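Local coordinates for protein nisin leader peptide-processing serine protease NisP (Lactococcus lactis subsp. lactis, PDB 4MZD) that probably cuts the leader peptide from the precursor of the lantibiotic nisin as a subtilisin-like serine protease, this chain being mainly its catalytic subtilase part, at residues V96-S101 against E150-I155; S101-E106 against V170-V175; I141-G146 against T340-W345. All coordinates share one frame; numbering follows the deposited sequence. Where two conformers were deposited one is given.

Contact 1 (V96-S101 against E150-I155); sequences VGIIDS and EVAGQI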
ATOM      1  N   VAL A  96      12.054  -3.064  -3.968  1.00  8.47           N
ATOM      2  CA  VAL A  96      10.885  -2.261  -3.654  1.00  8.06           C
ATOM      3  C   VAL A  96      11.196  -1.406  -2.435  1.00  6.99           C
ATOM      4  O   VAL A  96      11.680  -1.915  -1.414  1.00  7.66           O
ATOM      5  CB  VAL A  96       9.648  -3.137  -3.356  1.00  8.75           C
ATOM      6  CG1 VAL A  96       8.445  -2.267  -3.040  1.00  8.72           C
ATOM      7  CG2 VAL A  96       9.350  -4.069  -4.537  1.00 10.26           C
ATOM      8  N   GLY A  97      10.935  -0.106  -2.541  1.00  6.92           N
ATOM      9  CA  GLY A  97      11.051   0.771  -1.393  1.00  6.85           C
ATOM     10  C   GLY A  97       9.720   0.841  -0.672  1.00  6.83           C
ATOM     11  O   GLY A  97       8.710   1.197  -1.275  1.00  8.77           O
ATOM     12  N   ILE A  98       9.710   0.488   0.609  1.00  6.24           N
ATOM     13  CA  ILE A  98       8.472   0.423   1.371  1.00  6.43           C
ATOM     14  C   ILE A  98       8.363   1.637   2.283  1.00  6.29           C
ATOM     15  O   ILE A  98       9.155   1.792   3.219  1.00  6.93           O
ATOM     16  CB  ILE A  98       8.375  -0.855   2.220  1.00  6.95           C
ATOM     17  CG1 ILE A  98       8.684  -2.105   1.392  1.00  8.56           C
ATOM     18  CG2 ILE A  98       6.982  -0.960   2.845  1.00  7.64           C
ATOM     19  CD1 ILE A  98       8.714  -3.369   2.235  1.00  9.65           C
ATOM     20  N   ILE A  99       7.394   2.500   1.993  1.00  6.16           N
ATOM     21  CA  ILE A  99       7.176   3.718   2.762  1.00  6.28           C
ATOM     22  C   ILE A  99       6.028   3.429   3.726  1.00  6.66           C
ATOM     23  O   ILE A  99       4.865   3.363   3.330  1.00  6.85           O
ATOM     24  CB  ILE A  99       6.851   4.889   1.825  1.00  6.77           C
ATOM     25  CG1 ILE A  99       8.045   5.149   0.895  1.00  7.83           C
ATOM     26  CG2 ILE A  99       6.498   6.130   2.627  1.00  7.85           C
ATOM     27  CD1 ILE A  99       7.842   6.284  -0.111  1.00  8.59           C
ATOM     28  N   ASP A 100       6.367   3.198   4.990  1.00  6.78           N
ATOM     29  CA  ASP A 100       5.401   2.639   5.924  1.00  6.73           C
ATOM     30  C   ASP A 100       5.916   2.815   7.352  1.00  6.42           C
ATOM     31  O   ASP A 100       6.688   3.738   7.620  1.00  6.95           O
ATOM     32  CB  ASP A 100       5.107   1.171   5.567  1.00  6.92           C
ATOM     33  CG  ASP A 100       3.689   0.761   5.906  1.00  6.78           C
ATOM     34  OD1 ASP A 100       3.385   0.683   7.112  1.00  7.61           O
ATOM     35  OD2 ASP A 100       2.896   0.500   4.974  1.00  7.72           O
ATOM     36  N   SER A 101       5.512   1.941   8.267  1.00  6.63           N
ATOM     37  CA  SER A 101       5.881   2.136   9.670  1.00  6.92           C
ATOM     38  C   SER A 101       7.236   1.543  10.063  1.00  7.04           C
ATOM     39  O   SER A 101       7.536   1.453  11.251  1.00  7.98           O
ATOM     40  CB  SER A 101       4.790   1.611  10.610  1.00  7.97           C
ATOM     41  OG  SER A 101       4.714   0.198  10.586  1.00  7.64           O
ATOM     42  N   GLU A 150       3.828  -6.150   8.270  1.00  6.51           N
ATOM     43  CA  GLU A 150       2.708  -6.848   7.647  1.00  7.21           C
ATOM     44  C   GLU A 150       2.686  -6.597   6.133  1.00  6.87           C
ATOM     45  O   GLU A 150       2.477  -7.527   5.340  1.00  7.77           O
ATOM     46  CB  GLU A 150       1.403  -6.418   8.330  1.00  7.53           C
ATOM     47  CG  GLU A 150       1.322  -6.900   9.776  1.00  7.87           C
ATOM     48  CD  GLU A 150       0.428  -6.075  10.676  1.00  8.79           C
ATOM     49  OE1 GLU A 150      -0.288  -5.178  10.187  1.00  9.47           O
ATOM     50  OE2 GLU A 150       0.452  -6.339  11.901  1.00 11.03           O
ATOM     51  N   VAL A 151       2.923  -5.348   5.743  1.00  6.52           N
ATOM     52  CA  VAL A 151       3.020  -4.978   4.341  1.00  6.42           C
ATOM     53  C   VAL A 151       4.241  -5.648   3.691  1.00  6.69           C
ATOM     54  O   VAL A 151       4.141  -6.212   2.598  1.00  7.00           O
ATOM     55  CB  VAL A 151       3.101  -3.442   4.204  1.00  6.79           C
ATOM     56  CG1 VAL A 151       3.505  -3.024   2.799  1.00  7.63           C
ATOM     57  CG2 VAL A 151       1.768  -2.818   4.591  1.00  7.28           C
ATOM     58  N   ALA A 152       5.389  -5.603   4.370  1.00  6.57           N
ATOM     59  CA  ALA A 152       6.602  -6.195   3.809  1.00  6.96           C
ATOM     60  C   ALA A 152       6.428  -7.677   3.503  1.00  6.68           C
ATOM     61  O   ALA A 152       6.899  -8.152   2.468  1.00  7.10           O
ATOM     62  CB  ALA A 152       7.781  -5.985   4.733  1.00  7.44           C
ATOM     63  N   GLY A 153       5.758  -8.408   4.390  1.00  7.11           N
ATOM     64  CA  GLY A 153       5.559  -9.826   4.164  1.00  7.51           C
ATOM     65  C   GLY A 153       4.809 -10.104   2.871  1.00  6.88           C
ATOM     66  O   GLY A 153       5.108 -11.080   2.168  1.00  7.08           O
ATOM     67  N   GLN A 154       3.836  -9.253   2.550  1.00  6.41           N
ATOM     68  CA  GLN A 154       3.070  -9.425   1.323  1.00  6.83           C
ATOM     69  C   GLN A 154       3.941  -9.295   0.079  1.00  6.45           C
ATOM     70  O   GLN A 154       3.640  -9.897  -0.956  1.00  7.03           O
ATOM     71  CB  GLN A 154       1.925  -8.414   1.257  1.00  6.93           C
ATOM     72  CG  GLN A 154       0.892  -8.631   2.336  1.00  7.74           C
ATOM     73  CD  GLN A 154       0.198  -9.947   2.154  1.00  8.44           C
ATOM     74  OE1 GLN A 154      -0.545 -10.127   1.193  1.00  9.88           O
ATOM     75  NE2 GLN A 154       0.482 -10.905   3.043  1.00  9.28           N
ATOM     76  N   ILE A 155       4.993  -8.483   0.165  1.00  6.24           N
ATOM     77  CA  ILE A 155       5.912  -8.336  -0.947  1.00  6.82           C
ATOM     78  C   ILE A 155       6.880  -9.514  -1.043  1.00  7.07           C
ATOM     79  O   ILE A 155       7.034 -10.099  -2.117  1.00  8.06           O
ATOM     80  CB  ILE A 155       6.740  -7.033  -0.842  1.00  7.14           C
ATOM     81  CG1 ILE A 155       5.816  -5.819  -0.714  1.00  7.66           C
ATOM     82  CG2 ILE A 155       7.647  -6.874  -2.051  1.00  8.27           C
ATOM     83  CD1 ILE A 155       6.535  -4.516  -0.482  1.00  9.19           C
TER

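Contact 2 (S101-E106 against V170-V175); sequences SGIMEE and VNIYRV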
ATOM      1  N   SER A 101       5.512   1.941   8.267  1.00  6.63           N
ATOM      2  CA  SER A 101       5.881   2.136   9.670  1.00  6.92           C
ATOM      3  C   SER A 101       7.236   1.543  10.063  1.00  7.04           C
ATOM      4  O   SER A 101       7.536   1.453  11.251  1.00  7.98           O
ATOM      5  CB  SER A 101       4.790   1.611  10.610  1.00  7.97           C
ATOM      6  OG  SER A 101       4.714   0.198  10.586  1.00  7.64           O
ATOM      7  N   GLY A 102       8.054   1.164   9.082  1.00  7.15           N
ATOM      8  CA  GLY A 102       9.322   0.520   9.364  1.00  7.58           C
ATOM      9  C   GLY A 102       9.211  -0.981   9.202  1.00  7.31           C
ATOM     10  O   GLY A 102       8.263  -1.483   8.596  1.00  7.57           O
ATOM     11  N   ILE A 103      10.179  -1.718   9.733  1.00  7.48           N
ATOM     12  CA  ILE A 103      10.135  -3.165   9.615  1.00  8.05           C
ATOM     13  C   ILE A 103      10.800  -3.798  10.822  1.00  8.32           C
ATOM     14  O   ILE A 103      11.644  -3.179  11.468  1.00  9.41           O
ATOM     15  CB  ILE A 103      10.835  -3.641   8.310  1.00  8.83           C
ATOM     16  CG1 ILE A 103      10.354  -5.034   7.871  1.00 10.15           C
ATOM     17  CG2 ILE A 103      12.360  -3.591   8.456  1.00 10.21           C
ATOM     18  CD1 ILE A 103      10.847  -5.442   6.496  1.00 11.33           C
ATOM     19  N   MET A 104      10.395  -5.026  11.123  1.00  8.30           N
ATOM     20  CA  MET A 104      11.107  -5.875  12.064  1.00  9.41           C
ATOM     21  C   MET A 104      12.126  -6.672  11.257  1.00  9.70           C
ATOM     22  O   MET A 104      11.788  -7.700  10.653  1.00 10.52           O
ATOM     23  CB  MET A 104      10.135  -6.818  12.768  1.00 10.36           C
ATOM     24  CG  MET A 104      10.792  -7.645  13.862  1.00 11.25           C
ATOM     25  SD  MET A 104       9.922  -9.206  14.255  1.00  9.50           S
ATOM     26  CE  MET A 104      10.648  -9.634  15.877  1.00 12.93           C
ATOM     27  N   GLU A 105      13.367  -6.188  11.224  1.00 10.13           N
ATOM     28  CA  GLU A 105      14.373  -6.763  10.331  1.00 11.45           C
ATOM     29  C   GLU A 105      14.675  -8.220  10.646  1.00 11.88           C
ATOM     30  O   GLU A 105      15.068  -8.986   9.763  1.00 13.45           O
ATOM     31  CB  GLU A 105      15.675  -5.954  10.358  1.00 13.16           C
ATOM     32  CG  GLU A 105      15.599  -4.597   9.675  1.00 14.59           C
ATOM     33  CD  GLU A 105      16.964  -3.954   9.549  1.00 16.93           C
ATOM     34  OE1 GLU A 105      17.545  -3.610  10.595  1.00 17.59           O
ATOM     35  OE2 GLU A 105      17.466  -3.808   8.414  1.00 18.67           O
ATOM     36  N   GLU A 106      14.505  -8.599  11.907  1.00 11.71           N
ATOM     37  CA  GLU A 106      14.859  -9.938  12.336  1.00 12.91           C
ATOM     38  C   GLU A 106      13.732 -10.952  12.126  1.00 11.82           C
ATOM     39  O   GLU A 106      13.879 -12.110  12.496  1.00 12.66           O
ATOM     40  CB  GLU A 106      15.334  -9.922  13.796  1.00 14.64           C
ATOM     41  CG  GLU A 106      14.249  -9.644  14.822  1.00 16.15           C
ATOM     42  CD  GLU A 106      14.104  -8.170  15.191  1.00 17.22           C
ATOM     43  OE1 GLU A 106      13.732  -7.907  16.356  1.00 19.45           O
ATOM     44  OE2 GLU A 106      14.338  -7.281  14.336  1.00 15.50           O
ATOM     45  N   VAL A 170      13.909  -5.586  -0.398  1.00  7.16           N
ATOM     46  CA  VAL A 170      13.118  -4.452   0.066  1.00  7.19           C
ATOM     47  C   VAL A 170      13.982  -3.486   0.866  1.00  7.27           C
ATOM     48  O   VAL A 170      14.819  -3.902   1.684  1.00  7.96           O
ATOM     49  CB  VAL A 170      11.889  -4.887   0.894  1.00  7.64           C
ATOM     50  CG1 VAL A 170      10.950  -5.698   0.026  1.00  8.53           C
ATOM     51  CG2 VAL A 170      12.295  -5.658   2.138  1.00  8.92           C
ATOM     52  N   ASN A 171      13.781  -2.196   0.602  1.00  7.02           N
ATOM     53  CA  ASN A 171      14.431  -1.126   1.337  1.00  7.18           C
ATOM     54  C   ASN A 171      13.361  -0.358   2.104  1.00  7.09           C
ATOM     55  O   ASN A 171      12.228  -0.260   1.637  1.00  8.07           O
ATOM     56  CB  ASN A 171      15.211  -0.227   0.381  1.00  7.67           C
ATOM     57  CG  ASN A 171      16.404  -0.939  -0.230  1.00  7.99           C
ATOM     58  OD1 ASN A 171      17.233  -1.503   0.478  1.00  8.59           O
ATOM     59  ND2 ASN A 171      16.476  -0.939  -1.547  1.00  9.23           N
ATOM     60  N   ILE A 172      13.706   0.160   3.278  1.00  7.24           N
ATOM     61  CA  ILE A 172      12.717   0.558   4.274  1.00  7.76           C
ATOM     62  C   ILE A 172      12.771   2.043   4.597  1.00  7.20           C
ATOM     63  O   ILE A 172      13.807   2.557   5.018  1.00  8.12           O
ATOM     64  CB  ILE A 172      12.948  -0.235   5.576  1.00  9.75           C
ATOM     65  CG1 ILE A 172      13.016  -1.737   5.282  1.00 11.77           C
ATOM     66  CG2 ILE A 172      11.906   0.114   6.623  1.00  9.74           C
ATOM     67  CD1 ILE A 172      11.781  -2.291   4.642  1.00 13.56           C
ATOM     68  N   TYR A 173      11.629   2.712   4.431  1.00  7.24           N
ATOM     69  CA  TYR A 173      11.510   4.150   4.661  1.00  7.45           C
ATOM     70  C   TYR A 173      10.392   4.372   5.666  1.00  7.03           C
ATOM     71  O   TYR A 173       9.218   4.160   5.362  1.00  8.63           O
ATOM     72  CB  TYR A 173      11.281   4.888   3.327  1.00  7.65           C
ATOM     73  CG  TYR A 173      12.405   4.547   2.386  1.00  7.61           C
ATOM     74  CD1 TYR A 173      13.626   5.203   2.472  1.00  8.43           C
ATOM     75  CD2 TYR A 173      12.291   3.498   1.484  1.00  7.89           C
ATOM     76  CE1 TYR A 173      14.691   4.839   1.668  1.00  8.33           C
ATOM     77  CE2 TYR A 173      13.354   3.129   0.674  1.00  8.08           C
ATOM     78  CZ  TYR A 173      14.546   3.803   0.766  1.00  7.98           C
ATOM     79  OH  TYR A 173      15.599   3.425  -0.035  1.00  8.55           O
ATOM     80  N   ARG A 174      10.764   4.753   6.886  1.00  7.30           N
ATOM     81  CA  ARG A 174       9.795   4.838   7.968  1.00  7.28           C
ATOM     82  C   ARG A 174       9.170   6.223   8.048  1.00  7.25           C
ATOM     83  O   ARG A 174       9.876   7.226   8.195  1.00  7.81           O
ATOM     84  CB  ARG A 174      10.439   4.474   9.307  1.00  7.85           C
ATOM     85  CG  ARG A 174       9.437   4.422  10.448  1.00  8.61           C
ATOM     86  CD  ARG A 174       9.936   3.706  11.689  1.00 10.54           C
ATOM     87  NE  ARG A 174      10.886   4.482  12.476  1.00 11.16           N
ATOM     88  CZ  ARG A 174      10.564   5.338  13.447  1.00 11.96           C
ATOM     89  NH1 ARG A 174      11.527   5.960  14.112  1.00 12.79           N
ATOM     90  NH2 ARG A 174       9.301   5.562  13.770  1.00 13.17           N
ATOM     91  N   VAL A 175       7.839   6.259   7.962  1.00  7.18           N
ATOM     92  CA  VAL A 175       7.082   7.505   8.040  1.00  7.62           C
ATOM     93  C   VAL A 175       5.996   7.474   9.115  1.00  7.57           C
ATOM     94  O   VAL A 175       5.213   8.414   9.230  1.00  8.24           O
ATOM     95  CB  VAL A 175       6.470   7.916   6.677  1.00  7.78           C
ATOM     96  CG1 VAL A 175       7.565   8.141   5.643  1.00  8.42           C
ATOM     97  CG2 VAL A 175       5.451   6.890   6.199  1.00  8.38           C
TER
HETATM   98  O   HOH W   1       8.369   0.925   6.115  1.00  8.38           O

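Contact 3 (I141-G146 against T340-W345); sequences IVDKMG and TTNTGW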
ATOM      1  N   ILE A 141      14.637   2.513  11.930  1.00  9.58           N
ATOM      2  CA  ILE A 141      13.536   2.055  11.091  0.59  9.28           C
ATOM      3  C   ILE A 141      12.753   0.900  11.716  1.00  9.14           C
ATOM      4  O   ILE A 141      11.990   0.214  11.041  1.00  9.11           O
ATOM      5  CB  ILE A 141      13.999   1.737   9.643  0.59  9.89           C
ATOM      6  CG1 ILE A 141      15.227   0.820   9.632  0.59 11.16           C
ATOM      7  CG2 ILE A 141      14.305   3.037   8.894  0.59  9.65           C
ATOM      8  CD1 ILE A 141      14.960  -0.593  10.102  0.59 11.77           C
ATOM      9  N   VAL A 142      12.923   0.716  13.019  1.00  9.02           N
ATOM     10  CA  VAL A 142      12.210  -0.332  13.738  1.00  9.57           C
ATOM     11  C   VAL A 142      10.696  -0.090  13.697  1.00  9.16           C
ATOM     12  O   VAL A 142      10.231   1.035  13.876  1.00 10.39           O
ATOM     13  CB  VAL A 142      12.709  -0.416  15.195  1.00 10.87           C
ATOM     14  CG1 VAL A 142      11.848  -1.361  16.015  1.00 12.30           C
ATOM     15  CG2 VAL A 142      14.179  -0.839  15.223  1.00 12.08           C
ATOM     16  N   ASP A 143       9.941  -1.156  13.467  1.00  8.62           N
ATOM     17  CA  ASP A 143       8.491  -1.080  13.340  1.00  8.31           C
ATOM     18  C   ASP A 143       7.845  -1.183  14.717  1.00  9.10           C
ATOM     19  O   ASP A 143       7.827  -2.259  15.327  1.00 10.68           O
ATOM     20  CB  ASP A 143       8.017  -2.217  12.438  1.00  7.86           C
ATOM     21  CG  ASP A 143       6.525  -2.214  12.207  1.00  7.77           C
ATOM     22  OD1 ASP A 143       5.840  -1.237  12.588  1.00  7.92           O
ATOM     23  OD2 ASP A 143       6.039  -3.201  11.621  1.00  8.23           O
ATOM     24  N   LYS A 144       7.311  -0.062  15.199  1.00  9.77           N
ATOM     25  CA  LYS A 144       6.647  -0.015  16.500  1.00 11.39           C
ATOM     26  C   LYS A 144       5.169  -0.414  16.415  1.00 12.29           C
ATOM     27  O   LYS A 144       4.523  -0.640  17.436  1.00 15.86           O
ATOM     28  CB  LYS A 144       6.737   1.398  17.090  1.00 12.73           C
ATOM     29  CG  LYS A 144       8.144   1.924  17.351  1.00 14.80           C
ATOM     30  CD  LYS A 144       8.064   3.316  17.986  1.00 16.80           C
ATOM     31  CE  LYS A 144       9.423   3.842  18.446  1.00 17.78           C
ATOM     32  NZ  LYS A 144      10.148   4.622  17.396  1.00 18.11           N
ATOM     33  N   MET A 145       4.633  -0.469  15.201  1.00 10.92           N
ATOM     34  CA  MET A 145       3.201  -0.655  14.975  1.00 11.31           C
ATOM     35  C   MET A 145       2.848  -2.083  14.576  1.00 10.72           C
ATOM     36  O   MET A 145       1.937  -2.695  15.139  1.00 13.34           O
ATOM     37  CB  MET A 145       2.716   0.306  13.884  1.00 12.45           C
ATOM     38  CG  MET A 145       2.658   1.770  14.297  1.00 13.89           C
ATOM     39  SD  MET A 145       2.030   2.906  13.011  1.00 12.45           S
ATOM     40  CE  MET A 145       0.941   1.817  12.124  1.00 10.07           C
ATOM     41  N   GLY A 146       3.567  -2.595  13.582  1.00  9.50           N
ATOM     42  CA  GLY A 146       3.273  -3.884  12.984  1.00  9.14           C
ATOM     43  C   GLY A 146       2.949  -3.742  11.511  1.00  7.91           C
ATOM     44  O   GLY A 146       3.242  -4.627  10.709  1.00  8.08           O
ATOM     45  N   THR A 340       3.123 -11.619   8.027  1.00  7.07           N
ATOM     46  CA  THR A 340       4.173 -11.415   9.018  1.00  7.62           C
ATOM     47  C   THR A 340       3.895 -10.188   9.873  1.00  7.88           C
ATOM     48  O   THR A 340       3.403  -9.190   9.363  1.00  9.03           O
ATOM     49  CB  THR A 340       5.517 -11.194   8.306  1.00  7.58           C
ATOM     50  OG1 THR A 340       5.358 -10.199   7.296  1.00  7.44           O
ATOM     51  CG2 THR A 340       5.986 -12.466   7.619  1.00  8.31           C
ATOM     52  N   THR A 341       4.221 -10.234  11.159  1.00  7.65           N
ATOM     53  CA  THR A 341       4.087  -9.027  11.969  1.00  8.22           C
ATOM     54  C   THR A 341       5.265  -8.843  12.937  1.00  8.03           C
ATOM     55  O   THR A 341       6.166  -9.687  13.009  1.00  8.77           O
ATOM     56  CB  THR A 341       2.705  -8.938  12.648  1.00  9.47           C
ATOM     57  OG1 THR A 341       2.504  -7.614  13.161  1.00 10.44           O
ATOM     58  CG2 THR A 341       2.576  -9.969  13.750  1.00 10.43           C
ATOM     59  N   ASN A 342       5.266  -7.723  13.659  1.00  8.08           N
ATOM     60  CA  ASN A 342       6.445  -7.293  14.412  1.00  9.18           C
ATOM     61  C   ASN A 342       6.632  -7.992  15.758  1.00 10.04           C
ATOM     62  O   ASN A 342       7.468  -7.582  16.566  1.00 11.44           O
ATOM     63  CB  ASN A 342       6.475  -5.771  14.569  1.00  9.39           C
ATOM     64  CG  ASN A 342       5.420  -5.273  15.514  1.00  9.68           C
ATOM     65  OD1 ASN A 342       4.470  -5.985  15.814  1.00 11.10           O
ATOM     66  ND2 ASN A 342       5.574  -4.046  15.992  1.00 10.76           N
ATOM     67  N   THR A 343       5.884  -9.066  15.974  1.00 10.06           N
ATOM     68  CA  THR A 343       6.129  -9.968  17.087  1.00 11.12           C
ATOM     69  C   THR A 343       7.188 -11.013  16.732  1.00 11.22           C
ATOM     70  O   THR A 343       7.650 -11.750  17.597  1.00 12.75           O
ATOM     71  CB  THR A 343       4.860 -10.756  17.405  1.00 11.82           C
ATOM     72  OG1 THR A 343       4.439 -11.439  16.218  1.00 11.26           O
ATOM     73  CG2 THR A 343       3.747  -9.832  17.898  1.00 13.49           C
ATOM     74  N   GLY A 344       7.537 -11.101  15.451  1.00 10.65           N
ATOM     75  CA  GLY A 344       8.366 -12.180  14.946  1.00 11.17           C
ATOM     76  C   GLY A 344       7.536 -13.330  14.405  1.00 10.51           C
ATOM     77  O   GLY A 344       8.084 -14.299  13.879  1.00 10.90           O
ATOM     78  N   TRP A 345       6.213 -13.209  14.511  1.00 10.50           N
ATOM     79  CA  TRP A 345       5.308 -14.267  14.083  1.00 10.05           C
ATOM     80  C   TRP A 345       4.297 -13.708  13.072  1.00  9.17           C
ATOM     81  O   TRP A 345       4.706 -13.009  12.144  1.00  8.99           O
ATOM     82  CB  TRP A 345       4.671 -14.945  15.301  1.00 11.93           C
ATOM     83  CG  TRP A 345       5.738 -15.431  16.262  1.00 14.45           C
ATOM     84  CD1 TRP A 345       6.079 -14.885  17.469  1.00 16.91           C
ATOM     85  CD2 TRP A 345       6.629 -16.535  16.060  1.00 15.57           C
ATOM     86  NE1 TRP A 345       7.110 -15.597  18.036  1.00 18.01           N
ATOM     87  CE2 TRP A 345       7.467 -16.612  17.190  1.00 16.86           C
ATOM     88  CE3 TRP A 345       6.792 -17.469  15.036  1.00 16.72           C
ATOM     89  CZ2 TRP A 345       8.450 -17.590  17.325  1.00 17.54           C
ATOM     90  CZ3 TRP A 345       7.769 -18.436  15.171  1.00 17.36           C
ATOM     91  CH2 TRP A 345       8.587 -18.487  16.304  1.00 17.76           C
TER
HETATM   92  O   HOH W   2       3.712  -3.140  18.101  1.00 23.90           O

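Contact 1 (V96-S101 against E150-I155)
In the alpha/beta core of this subtilisin-like fold, Val96, Ile98 and Asp100 on strand 95-100 face Val151, Ala152 and Ile155 on helix 147-156. The packing joins the strand that ends in the predicted charge-relay aspartate to the helix that begins at the predicted histidine. The axes of segments 96-100 and 150-155 run nearly antiparallel and come within 9.8 Å. Ile98 fills the middle. Its CG1 arm lies anti to the carbonyl carbon (chi1 -50°) and brings CD1 tip to tip against Ile155 CD1 at 3.7 Å, while the same Ile98 CD1 rests on Ala152 CB at 3.7 Å. The other branch, Ile98 CG2, lies alongside Val151 CG1 at 4.0 Å, the two side chains pointing contrary ways. One turn along the helix from Val151, Ile155 CD1 also meets Val96 CG1 at 3.9 Å. Pro357 of helix 356-370 touches both Val151 and Ile155. At the active-site end the apolar surface gives way to a carboxylate: Asp100 OD1 is hydrogen-bonded to His147 ND1 and, through its anti lone pair, accepts Ser101 N at 2.7 Å, whereas Asp100 OD2 sits 3.5 Å from Val151 CG2.

Contact 2 (S101-E106 against V170-V175)
The side chains of Ile103 and Ile172 cross at about a right angle where, in the central sheet of the subtilisin-like fold, the loop leaving strand 95-100 packs against the neighbouring strand 169-174. Ile172 divides its contacts between two branches. With chi1 at -52°, its CG2 stands anti to the backbone N and presses on the backbone of the loop, 3.8 Å from Gly102 CA; its CG1 turns to the other partner and lies 3.7 Å from Ile103 CG2. A second bend at chi2 (-59°) carries Ile172 CD1 to 3.8 Å from Ile103 CD1. Ile103 meets it with both arms, CG2 wedged between its own backbone N and carbonyl carbon. Arg174 takes part through its aliphatic stem: the chain starts extended, then bends at chi3 (75°), and CD lies against the Ser101 carbonyl, 3.3 Å from its O. Its guanidinium group is held beyond the contact, NE by Asp140 O, NH2 by Phe176 O and NH1 by a salt bridge to Glu134. Polar contact is indirect: water 1 accepts Gly102 N at 3.0 Å and donates weakly to Tyr173 O. The whole patch is buried, with Ile98 of the parallel strand 95-100 touching Ile172, and Thr149 and Ala152 of helix 147-156 touching Ile103.

Contact 3 (I141-G146 against T340-W345)
Asn342 reaches across from the type I turn Thr341-Gly344 to the loop Asp143-Gly146, which leads into helix 147-156 of the subtilase fold. Its CB lies beside Asp143, 3.8 Å from the backbone O and 3.9 Å from OD2 of that residue. At chi1 71° the next atom, CG, sits between its own backbone N and carbonyl carbon, a turn that lays the amide against the opposing loop with CG 3.6 Å from Gly146 CA. The amide oxygen OD1 stays near the same glycine, 3.7 Å from Gly146 CA. The nitrogen at the tip does the bonding. Asn342 ND2 donates almost straight (173°) to Asp143 O at 3.0 Å; the acceptor lies in the amide plane, although the nitrogen approaches from 45° above the carbonyl plane. A second donation from ND2 goes to water 2, which donates in turn to Lys144 O and weakly to Met145 O.

The receiving loop is shaped by its own aspartate. Asp143 OD1 accepts Met145 N and, at 2.8 Å, Gly146 N from one face of the carboxylate, forming an Asx turn and Asx motif that end at the N-cap glycine. The same OD1 is hydrogen-bonded to Ser101 OG, and OD2 to Thr149 OG1. Alongside, Thr341 OG1 lies near Gly146 CA while being hydrogen-bonded to Glu150.

With one N-H given to a carbonyl and the other to a water, the two bonds of ND2 should hold the amide in this rotation; the loops are thus joined by directional polar bonds, one direct and others relayed by solvent.

Contacts 1 and 2 are buried in the core and join neighbouring parallel strands of the central sheet to elements lying over it, whereas contact 3 is only partly buried and links two loops farther from the centre of the chain. Their chemistry shifts accordingly: branched aliphatic side chains dominate contact 1, contact 2 adds an arginine stem and a bridging water, and contact 3 depends on amide, carbonyl and water. Residues 101-106 continue directly from the strand of contact 1, with Ser101 common to both. Contact 3 is hydrogen-bonded to both other contacts, and contacts 2 and 3 both touch helix 147-156, which is half of contact 1.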